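Long-range contacts in proline iminopeptidase-related protein (PDB 2YYS), which is of unknown function but, as a member of the peptidase S33 family with the alpha/beta hydrolase fold, may act as a peptidase: residues A27-H32 with L92-F97; V56-R61 with E83-L88; F172-G177 with W258-E263; V225-G230 with I247-E252. One frame throughout, in Å; residues are numbered along the deposited sequence.

Overall arrangement
The four contacts fall at two ends of one alpha/beta hydrolase domain. Contacts 1 and 2 lie 8 Å apart between centres and share neighbouring parallel strands, 27-31 and 54-58, joined by a probable hydrogen bond from V56 N to L28 O. Contacts 3 and 4, with centres 11 Å apart, touch through P173 against R228 and E252. About 27 to 28 Å separates the centres of the two groups. Along the chain both segments of contact 2 fall between those of contact 1, and likewise contact 4 between those of contact 3. Contacts 1, 2 and 4 sample one sheet; contact 3 ties helix 175-187, inserted between strands 119-125 and 221-226, to helix 257-260 of the core.

Contact 1. Residues A27-H32 with L92-F97; sequences ALFVLH and LGVERF
F29 turns the edge of its ring toward the face of F97, with the two centroids 4.8 Å apart and the planes at 53°, an edge-to-face pair tilted well short of perpendicular. The CD2-CE2 side of the F29 ring does the touching, and CD2 comes within 3.7 Å of F97 CB. Their torsions differ: F29 CG is anti to its carbonyl carbon (chi1 -78°), while F97 CG takes the crowded position between N and the carbonyl carbon (chi1 53°). V94 CG1 arrives at the rim of the F29 ring, near its plane, 4.0 Å from CE2. The same methyl packs against A27 CB at 3.6 Å, so it bridges A27 and F29.

These residues mark where, in the alpha/beta hydrolase sheet, the connection from helix 78-91 drops into strand 97-102 beside the parallel strand 27-31. G93, with positive phi, ends the helix in a Schellman motif, and V94 to R96 lead the chain down to F97. At the entry to the strand F97 CA lies 3.3 Å from A27 O, a CA-H...O contact. Beside it water 1 joins the two backbones, accepting from A27 N at 3.0 Å and donating to R96 O at 2.7 Å. Farther in, A27 and F29 bond by their backbones to G98.

An alanine in place of F29 would remove the ring that pairs with F97, and would probably leave V94 CG1 and F97 less tightly packed. L88 and A89 of helix 78-91 also touch the F29 ring, and A89 reaches F97 as well.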
# COMPACT_ATOMS: atom_id res chain seq x y z
N ALA A 27 2.44 10.62 14.79
CA ALA A 27 1.40 9.80 14.19
C ALA A 27 1.77 9.32 12.79
O ALA A 27 2.32 10.08 11.99
CB ALA A 27 0.11 10.56 14.16
N LEU A 28 1.46 8.05 12.51
CA LEU A 28 1.56 7.45 11.18
C LEU A 28 0.26 6.79 10.81
O LEU A 28 -0.30 6.06 11.63
CB LEU A 28 2.66 6.37 11.15
CG LEU A 28 4.04 6.89 11.50
CD1 LEU A 28 5.00 5.75 11.72
CD2 LEU A 28 4.53 7.80 10.38
N PHE A 29 -0.20 7.04 9.59
CA PHE A 29 -1.36 6.36 9.03
C PHE A 29 -0.89 5.32 8.03
O PHE A 29 0.01 5.57 7.22
CB PHE A 29 -2.30 7.38 8.39
CG PHE A 29 -3.12 8.13 9.39
CD1 PHE A 29 -4.47 7.92 9.50
CD2 PHE A 29 -2.52 9.00 10.28
CE1 PHE A 29 -5.23 8.59 10.44
CE2 PHE A 29 -3.27 9.68 11.23
CZ PHE A 29 -4.62 9.46 11.31
N VAL A 30 -1.51 4.14 8.08
CA VAL A 30 -1.10 3.01 7.24
C VAL A 30 -2.10 2.84 6.13
O VAL A 30 -3.30 2.74 6.37
CB VAL A 30 -0.96 1.73 8.06
CG1 VAL A 30 -0.52 0.54 7.20
CG2 VAL A 30 0.06 1.96 9.16
N LEU A 31 -1.60 2.83 4.90
CA LEU A 31 -2.42 2.68 3.71
C LEU A 31 -2.12 1.33 3.03
O LEU A 31 -1.09 1.17 2.36
CB LEU A 31 -2.18 3.85 2.76
CG LEU A 31 -2.77 5.19 3.24
CD1 LEU A 31 -2.20 6.37 2.47
CD2 LEU A 31 -4.29 5.17 3.13
N HIS A 32 -3.00 0.35 3.23
CA HIS A 32 -2.84 -0.96 2.60
C HIS A 32 -3.12 -0.90 1.09
O HIS A 32 -3.62 0.11 0.56
CB HIS A 32 -3.75 -2.01 3.24
CG HIS A 32 -5.20 -1.79 2.93
ND1 HIS A 32 -6.08 -1.28 3.85
CD2 HIS A 32 -5.89 -1.97 1.79
CE1 HIS A 32 -7.27 -1.16 3.28
NE2 HIS A 32 -7.18 -1.58 2.04
N LEU A 92 -9.97 11.42 14.70
CA LEU A 92 -9.10 11.00 15.79
C LEU A 92 -8.35 12.17 16.46
O LEU A 92 -7.62 11.95 17.41
CB LEU A 92 -8.09 9.96 15.30
CG LEU A 92 -8.66 8.65 14.71
CD1 LEU A 92 -7.50 7.79 14.21
CD2 LEU A 92 -9.51 7.89 15.74
N GLY A 93 -8.55 13.39 15.97
CA GLY A 93 -7.91 14.58 16.52
C GLY A 93 -6.42 14.67 16.22
O GLY A 93 -5.68 15.30 16.96
N VAL A 94 -5.98 14.03 15.14
CA VAL A 94 -4.59 14.09 14.71
C VAL A 94 -4.47 15.19 13.65
O VAL A 94 -5.19 15.18 12.66
CB VAL A 94 -4.13 12.74 14.11
CG1 VAL A 94 -2.69 12.83 13.61
CG2 VAL A 94 -4.27 11.62 15.15
N GLU A 95 -3.56 16.14 13.86
CA GLU A 95 -3.41 17.28 12.96
C GLU A 95 -2.38 17.03 11.87
O GLU A 95 -2.64 17.30 10.71
CB GLU A 95 -2.95 18.50 13.73
CG GLU A 95 -4.04 19.29 14.41
CD GLU A 95 -3.43 20.45 15.16
OE1 GLU A 95 -3.10 21.46 14.50
OE2 GLU A 95 -3.22 20.31 16.39
N ARG A 96 -1.22 16.56 12.27
CA ARG A 96 -0.14 16.24 11.34
C ARG A 96 0.24 14.77 11.51
O ARG A 96 0.13 14.22 12.60
CB ARG A 96 1.07 17.15 11.59
CG ARG A 96 0.84 18.64 11.24
CD ARG A 96 1.98 19.59 11.69
NE ARG A 96 1.96 19.73 13.14
CZ ARG A 96 1.13 20.53 13.82
NH1 ARG A 96 0.28 21.32 13.19
NH2 ARG A 96 1.17 20.55 15.15
N PHE A 97 0.71 14.14 10.44
CA PHE A 97 1.01 12.71 10.46
C PHE A 97 1.88 12.33 9.27
O PHE A 97 1.84 12.99 8.26
CB PHE A 97 -0.29 11.91 10.40
CG PHE A 97 -1.18 12.31 9.26
CD1 PHE A 97 -1.00 11.75 8.01
CD2 PHE A 97 -2.18 13.25 9.44
CE1 PHE A 97 -1.80 12.11 6.95
CE2 PHE A 97 -3.00 13.61 8.39
CZ PHE A 97 -2.80 13.05 7.14
O HOH W 1 2.14 13.56 14.29

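Contact 2. Residues V56-R61 with E83-L88; sequences VYFDQR and EDTLLL
In the beta-alpha-beta crossover of the hydrolase core, strand 54-58 leads through a loop to helix 78-91, which packs back across the sheet. A salt bridge ties the loop to the helix. R61 grips D84 side-on: NE bonds OD2 at 2.8 Å and NH1 bonds OD1 at 3.0 Å, with N-H...O angles of 168° and 165°. Each carboxylate oxygen offers its syn lone pair, both oxygens lie close to the guanidinium plane, and the two planes are 30° apart. OD2 is engaged twice, for water 2 donates to it at 2.8 Å while accepting from R61 N at 2.9 Å. R61 NH2 has further partners in E12 and L75 O, which probably helps balance the charges buried here.

On the strand itself, L88 CD2 sits over one face of the F58 ring, 3.7 Å from its centroid, a CH-pi contact. V56 CG1 meets this methyl tip to tip at 4.0 Å. T85 OG1 stands at the ring edge, 3.9 Å from F58 CZ, but its hydrogen bond goes to L81 O. Apolar packing on the strand and a bidentate charge pair beyond its end seat the crossover helix on the parallel sheet of an alpha/beta hydrolase.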
# COMPACT_ATOMS: atom_id res chain seq x y z
N VAL A 56 -2.04 4.34 13.15
CA VAL A 56 -3.43 4.14 12.83
C VAL A 56 -3.49 3.17 11.65
O VAL A 56 -3.29 3.56 10.48
CB VAL A 56 -4.11 5.49 12.50
CG1 VAL A 56 -5.59 5.29 12.22
CG2 VAL A 56 -3.92 6.45 13.64
N TYR A 57 -3.69 1.90 11.97
CA TYR A 57 -3.96 0.89 10.95
C TYR A 57 -5.44 0.96 10.67
O TYR A 57 -6.24 1.03 11.59
CB TYR A 57 -3.57 -0.52 11.41
CG TYR A 57 -2.15 -0.66 11.93
CD1 TYR A 57 -1.10 -0.96 11.08
CD2 TYR A 57 -1.88 -0.52 13.28
CE1 TYR A 57 0.20 -1.10 11.57
CE2 TYR A 57 -0.59 -0.65 13.78
CZ TYR A 57 0.44 -0.94 12.92
OH TYR A 57 1.73 -1.07 13.43
N PHE A 58 -5.82 0.99 9.41
CA PHE A 58 -7.22 0.92 9.06
C PHE A 58 -7.47 0.20 7.76
O PHE A 58 -6.58 0.11 6.90
CB PHE A 58 -7.87 2.32 9.08
CG PHE A 58 -7.45 3.23 7.96
CD1 PHE A 58 -8.29 3.45 6.89
CD2 PHE A 58 -6.25 3.93 8.02
CE1 PHE A 58 -7.92 4.31 5.86
CE2 PHE A 58 -5.88 4.80 7.00
CZ PHE A 58 -6.71 4.99 5.92
N ASP A 59 -8.67 -0.35 7.66
CA ASP A 59 -9.13 -0.93 6.43
C ASP A 59 -9.94 0.14 5.71
O ASP A 59 -10.80 0.79 6.31
CB ASP A 59 -9.99 -2.16 6.68
CG ASP A 59 -9.22 -3.33 7.22
OD1 ASP A 59 -7.99 -3.20 7.47
OD2 ASP A 59 -9.77 -4.43 7.44
N GLN A 60 -9.69 0.28 4.42
CA GLN A 60 -10.29 1.31 3.60
C GLN A 60 -11.77 1.03 3.41
O GLN A 60 -12.30 -0.04 3.76
CB GLN A 60 -9.53 1.44 2.27
CG GLN A 60 -8.16 2.12 2.44
CD GLN A 60 -7.10 1.62 1.45
OE1 GLN A 60 -7.43 1.29 0.31
NE2 GLN A 60 -5.84 1.56 1.89
N ARG A 61 -12.45 2.04 2.88
CA ARG A 61 -13.90 2.04 2.80
C ARG A 61 -14.37 0.79 2.08
O ARG A 61 -13.83 0.40 1.05
CB ARG A 61 -14.40 3.31 2.10
CG ARG A 61 -13.90 3.49 0.67
CD ARG A 61 -14.70 4.49 -0.12
NE ARG A 61 -14.87 5.74 0.62
CZ ARG A 61 -15.78 6.68 0.35
NH1 ARG A 61 -15.83 7.78 1.10
NH2 ARG A 61 -16.62 6.54 -0.67
N GLU A 83 -9.48 11.34 0.71
CA GLU A 83 -10.27 12.21 1.58
C GLU A 83 -10.64 11.50 2.88
O GLU A 83 -10.61 12.10 3.96
CB GLU A 83 -11.51 12.70 0.80
CG GLU A 83 -11.13 13.77 -0.23
CD GLU A 83 -12.02 13.81 -1.47
OE1 GLU A 83 -11.55 14.30 -2.53
OE2 GLU A 83 -13.18 13.34 -1.40
N ASP A 84 -10.93 10.20 2.78
CA ASP A 84 -11.17 9.36 3.94
C ASP A 84 -10.01 9.42 4.91
O ASP A 84 -10.20 9.42 6.11
CB ASP A 84 -11.34 7.90 3.53
CG ASP A 84 -12.72 7.58 3.02
OD1 ASP A 84 -13.62 8.46 3.05
OD2 ASP A 84 -12.98 6.45 2.58
N THR A 85 -8.79 9.44 4.39
CA THR A 85 -7.62 9.42 5.25
C THR A 85 -7.61 10.68 6.11
O THR A 85 -7.39 10.61 7.32
CB THR A 85 -6.34 9.29 4.41
OG1 THR A 85 -6.42 8.12 3.58
CG2 THR A 85 -5.13 9.05 5.30
N LEU A 86 -7.87 11.82 5.49
CA LEU A 86 -7.91 13.09 6.22
C LEU A 86 -9.09 13.16 7.17
O LEU A 86 -8.94 13.63 8.28
CB LEU A 86 -7.98 14.28 5.26
CG LEU A 86 -6.62 14.86 4.86
CD1 LEU A 86 -5.91 15.47 6.06
CD2 LEU A 86 -5.73 13.78 4.18
N LEU A 87 -10.26 12.68 6.74
CA LEU A 87 -11.43 12.67 7.61
C LEU A 87 -11.19 11.77 8.83
O LEU A 87 -11.58 12.10 9.95
CB LEU A 87 -12.68 12.25 6.84
CG LEU A 87 -13.16 13.27 5.79
CD1 LEU A 87 -14.23 12.69 4.89
CD2 LEU A 87 -13.70 14.56 6.45
N LEU A 88 -10.49 10.66 8.62
CA LEU A 88 -10.17 9.77 9.72
C LEU A 88 -9.24 10.49 10.70
O LEU A 88 -9.44 10.44 11.91
CB LEU A 88 -9.53 8.47 9.21
CG LEU A 88 -9.07 7.48 10.28
CD1 LEU A 88 -10.21 7.11 11.22
CD2 LEU A 88 -8.46 6.22 9.66
O HOH W 2 -10.93 4.55 2.89

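Contact 3. Residues F172-G177 with W258-E263; sequences FPTPRG and WIDAPE
D260 OD1 receives two water hydrogen bonds, from water 3 and water 4, each at 2.7 Å. Through them it reaches the turn before helix 175-187: water 3 accepts from T174 N at 3.0 Å, and water 4 lies 2.6 Å from T174 OG1. OD2, the other oxygen, meets the proline ring tip to tip, 3.5 Å from P173 CD. Alongside, OD1 lies 3.8 Å from G177 CA; a CB there would collide with OD1, so the lack of a side chain at G177 lets the carboxylate come this near. I259 adds an apolar touch, its CG2 4.0 Å from G177 O.

T174 OG1, at the N-cap of helix 175-187, also accepts from G177 N at 3.1 Å. The capping bond thereby fixes the hydroxyl that water 4 meets. This helix belongs to the insertion between strands 119-125 and 221-226, the place where S33 relatives carry their cap, and D260 ends the short helix 257-260 of the core; the waters thus probably bridge cap and core. An alanine at D260 would remove the acceptor of both waters and would probably loosen this bridge.

In the second shell D260 OD2 accepts from G254 N, with CG anti to the carbonyl carbon (chi1 -69°), which probably helps to fix the carboxylate. Two residues earlier, W258 pairs its ring edge-to-face with H102.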
# COMPACT_ATOMS: atom_id res chain seq x y z
N PHE A 172 5.89 -13.73 -4.75
CA PHE A 172 6.55 -14.65 -3.82
C PHE A 172 7.70 -15.41 -4.49
O PHE A 172 7.46 -16.35 -5.25
CB PHE A 172 5.54 -15.66 -3.25
CG PHE A 172 4.44 -15.01 -2.44
CD1 PHE A 172 4.73 -14.40 -1.23
CD2 PHE A 172 3.14 -14.99 -2.90
CE1 PHE A 172 3.72 -13.80 -0.49
CE2 PHE A 172 2.13 -14.38 -2.17
CZ PHE A 172 2.42 -13.80 -0.96
N PRO A 173 8.93 -14.99 -4.25
CA PRO A 173 10.10 -15.70 -4.80
C PRO A 173 10.27 -17.12 -4.27
O PRO A 173 10.82 -17.94 -5.00
CB PRO A 173 11.29 -14.83 -4.36
CG PRO A 173 10.78 -14.02 -3.19
CD PRO A 173 9.32 -13.80 -3.46
N THR A 174 9.83 -17.40 -3.03
CA THR A 174 9.87 -18.76 -2.47
C THR A 174 8.51 -19.29 -2.03
O THR A 174 7.68 -18.53 -1.49
CB THR A 174 10.76 -18.81 -1.22
OG1 THR A 174 10.18 -17.99 -0.19
CG2 THR A 174 12.16 -18.22 -1.50
N PRO A 175 8.28 -20.59 -2.23
CA PRO A 175 7.07 -21.22 -1.68
C PRO A 175 6.94 -20.99 -0.17
O PRO A 175 5.83 -20.79 0.27
CB PRO A 175 7.25 -22.72 -2.02
CG PRO A 175 8.16 -22.73 -3.25
CD PRO A 175 9.09 -21.53 -3.03
N ARG A 176 8.03 -20.94 0.57
CA ARG A 176 7.93 -20.76 2.02
C ARG A 176 7.42 -19.37 2.45
O ARG A 176 6.69 -19.25 3.43
CB ARG A 176 9.25 -21.10 2.71
CG ARG A 176 10.34 -20.07 2.63
CD ARG A 176 11.61 -20.48 3.38
NE ARG A 176 12.74 -19.59 3.10
CZ ARG A 176 13.55 -19.67 2.03
NH1 ARG A 176 13.38 -20.61 1.10
NH2 ARG A 176 14.54 -18.79 1.88
N GLY A 177 7.79 -18.32 1.71
CA GLY A 177 7.25 -17.00 1.94
C GLY A 177 5.77 -16.96 1.63
O GLY A 177 4.99 -16.42 2.40
N TRP A 258 9.13 -7.97 4.10
CA TRP A 258 9.52 -8.20 5.48
C TRP A 258 9.43 -9.69 5.88
O TRP A 258 10.09 -10.11 6.82
CB TRP A 258 8.66 -7.33 6.43
CG TRP A 258 7.19 -7.51 6.23
CD1 TRP A 258 6.40 -8.45 6.82
CD2 TRP A 258 6.34 -6.76 5.35
NE1 TRP A 258 5.11 -8.33 6.36
CE2 TRP A 258 5.04 -7.29 5.47
CE3 TRP A 258 6.54 -5.68 4.49
CZ2 TRP A 258 3.96 -6.80 4.74
CZ3 TRP A 258 5.46 -5.19 3.76
CH2 TRP A 258 4.19 -5.74 3.89
N ILE A 259 8.61 -10.46 5.17
CA ILE A 259 8.53 -11.90 5.35
C ILE A 259 9.72 -12.62 4.71
O ILE A 259 10.32 -13.51 5.30
CB ILE A 259 7.21 -12.43 4.74
CG1 ILE A 259 6.00 -11.91 5.53
CG2 ILE A 259 7.20 -13.96 4.69
CD1 ILE A 259 4.66 -12.40 4.98
N ASP A 260 10.03 -12.24 3.47
CA ASP A 260 11.10 -12.87 2.70
C ASP A 260 12.48 -12.52 3.25
O ASP A 260 13.38 -13.34 3.19
CB ASP A 260 11.03 -12.44 1.23
CG ASP A 260 9.84 -13.00 0.50
OD1 ASP A 260 9.51 -14.19 0.70
OD2 ASP A 260 9.18 -12.31 -0.31
N ALA A 261 12.64 -11.31 3.79
CA ALA A 261 13.95 -10.82 4.18
C ALA A 261 13.88 -9.97 5.45
O ALA A 261 14.13 -8.76 5.42
CB ALA A 261 14.56 -10.03 3.03
N PRO A 262 13.57 -10.61 6.58
CA PRO A 262 13.27 -9.89 7.82
C PRO A 262 14.39 -8.98 8.29
O PRO A 262 14.12 -7.86 8.70
CB PRO A 262 13.02 -11.00 8.87
CG PRO A 262 13.02 -12.30 8.14
CD PRO A 262 13.52 -12.07 6.74
N GLU A 263 15.61 -9.49 8.22
CA GLU A 263 16.80 -8.76 8.66
C GLU A 263 17.13 -7.55 7.78
O GLU A 263 17.35 -6.44 8.28
CB GLU A 263 18.01 -9.73 8.75
CG GLU A 263 18.53 -10.32 7.41
CD GLU A 263 17.52 -11.18 6.61
OE1 GLU A 263 17.02 -12.22 7.14
OE2 GLU A 263 17.24 -10.83 5.43
O HOH W 3 8.16 -15.66 -1.17
O HOH W 4 11.32 -16.11 1.24

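Contact 4. Residues V225-G230 with I247-E252; sequences VGERDG and IRVLPE
R228 starts with CG anti to its carbonyl carbon and then bends at CG-CD (chi3 63°), while E252 folds at CB-CG (chi2 -56°); the two chains run side by side. R228 NH1 thereby donates to E252 OE1 at 2.9 Å, in a salt bridge. OE1 lies in the guanidinium plane and uses its syn lone pair, yet the carboxylate plane stands 86° to the guanidinium, so one nitrogen and one oxygen carry the bond. E227 OE1 lies 4.5 Å from E252 OE2, a like-charge approach that the arginine probably offsets.

Behind this surface pair, strands 221-226 and 247-250 are parallel neighbours joined through helix 236-243, a beta-alpha-beta unit at the edge of the hydrolase sheet. V225 N donates to R248 O at 3.0 Å and V225 O accepts from L250 N at 2.9 Å, both nearly along the C=O axis. The third bond, E227 N to L250 O at 2.9 Å, approaches from above the carbonyl plane, as the first strand leaves the sheet in a type I turn from G226 to D229.

On the V225 face of the sheet, V225 CG1, in the crowded position between N and the carbonyl carbon, touches V249 CG2 at 4.1 Å and I247 CD1 at 4.0 Å. V249 CG1 packs against the turn, 3.6 Å from E227 CA. L250 points to the other face, against F265 and A268 of helix 262-274. Past the turn, D229 OD2 bonds H255 ND1, a pair placed consistently with the fold's triad acid and histidine, though no catalytic role is established here.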
# COMPACT_ATOMS: atom_id res chain seq x y z
N VAL A 225 11.60 -1.69 -1.55
CA VAL A 225 11.01 -2.66 -2.46
C VAL A 225 11.86 -3.92 -2.56
O VAL A 225 13.07 -3.89 -2.38
CB VAL A 225 10.80 -2.01 -3.86
CG1 VAL A 225 12.14 -1.68 -4.51
CG2 VAL A 225 9.95 -2.88 -4.76
N GLY A 226 11.22 -5.04 -2.86
CA GLY A 226 11.93 -6.30 -3.02
C GLY A 226 12.44 -6.41 -4.44
O GLY A 226 11.71 -6.13 -5.38
N GLU A 227 13.68 -6.83 -4.60
CA GLU A 227 14.25 -7.05 -5.93
C GLU A 227 13.45 -8.03 -6.78
O GLU A 227 13.42 -7.91 -8.02
CB GLU A 227 15.65 -7.61 -5.75
CG GLU A 227 16.43 -7.85 -7.02
CD GLU A 227 17.72 -8.58 -6.68
OE1 GLU A 227 17.64 -9.79 -6.30
OE2 GLU A 227 18.77 -7.89 -6.73
N ARG A 228 12.83 -8.99 -6.12
CA ARG A 228 12.03 -10.03 -6.78
C ARG A 228 10.52 -9.84 -6.67
O ARG A 228 9.75 -10.77 -6.88
CB ARG A 228 12.47 -11.40 -6.27
CG ARG A 228 13.94 -11.67 -6.65
CD ARG A 228 14.46 -13.07 -6.31
NE ARG A 228 13.75 -14.13 -7.03
CZ ARG A 228 13.97 -15.44 -6.85
NH1 ARG A 228 14.89 -15.85 -5.99
NH2 ARG A 228 13.26 -16.33 -7.53
N ASP A 229 10.10 -8.62 -6.35
CA ASP A 229 8.68 -8.25 -6.36
C ASP A 229 8.33 -7.87 -7.79
O ASP A 229 8.55 -6.73 -8.21
CB ASP A 229 8.45 -7.09 -5.40
CG ASP A 229 6.99 -6.68 -5.30
OD1 ASP A 229 6.14 -7.26 -6.00
OD2 ASP A 229 6.62 -5.77 -4.53
N GLY A 230 7.82 -8.84 -8.55
CA GLY A 230 7.41 -8.61 -9.92
C GLY A 230 6.18 -7.71 -10.10
O GLY A 230 5.84 -7.42 -11.24
N ILE A 247 15.90 5.00 -2.54
CA ILE A 247 15.31 3.69 -2.75
C ILE A 247 16.25 2.64 -2.17
O ILE A 247 17.47 2.75 -2.31
CB ILE A 247 15.03 3.41 -4.24
CG1 ILE A 247 14.32 2.07 -4.40
CG2 ILE A 247 16.32 3.51 -5.12
CD1 ILE A 247 13.71 1.83 -5.75
N ARG A 248 15.68 1.65 -1.50
CA ARG A 248 16.40 0.48 -1.03
C ARG A 248 15.72 -0.74 -1.62
O ARG A 248 14.52 -0.94 -1.45
CB ARG A 248 16.37 0.38 0.50
CG ARG A 248 17.00 1.57 1.23
CD ARG A 248 18.51 1.70 1.01
NE ARG A 248 19.04 2.93 1.60
CZ ARG A 248 19.34 4.06 0.94
NH1 ARG A 248 19.15 4.17 -0.38
NH2 ARG A 248 19.83 5.09 1.61
N VAL A 249 16.50 -1.53 -2.34
CA VAL A 249 16.06 -2.74 -3.02
C VAL A 249 16.62 -3.95 -2.26
O VAL A 249 17.82 -4.13 -2.20
CB VAL A 249 16.55 -2.75 -4.49
CG1 VAL A 249 15.97 -3.92 -5.25
CG2 VAL A 249 16.17 -1.43 -5.19
N LEU A 250 15.75 -4.76 -1.67
CA LEU A 250 16.19 -5.87 -0.83
C LEU A 250 16.36 -7.10 -1.70
O LEU A 250 15.41 -7.53 -2.34
CB LEU A 250 15.17 -6.17 0.28
CG LEU A 250 14.73 -5.00 1.17
CD1 LEU A 250 13.98 -5.50 2.41
CD2 LEU A 250 15.91 -4.14 1.58
N PRO A 251 17.56 -7.68 -1.71
CA PRO A 251 17.80 -8.92 -2.47
C PRO A 251 16.86 -10.03 -2.02
O PRO A 251 16.51 -10.09 -0.83
CB PRO A 251 19.25 -9.31 -2.12
CG PRO A 251 19.87 -8.12 -1.48
CD PRO A 251 18.77 -7.21 -1.00
N GLU A 252 16.45 -10.86 -2.96
CA GLU A 252 15.69 -12.08 -2.68
C GLU A 252 14.36 -11.84 -1.98
O GLU A 252 13.87 -12.72 -1.27
CB GLU A 252 16.55 -13.05 -1.83
CG GLU A 252 17.90 -13.41 -2.45
CD GLU A 252 17.77 -14.01 -3.85
OE1 GLU A 252 16.75 -14.67 -4.13
OE2 GLU A 252 18.70 -13.82 -4.67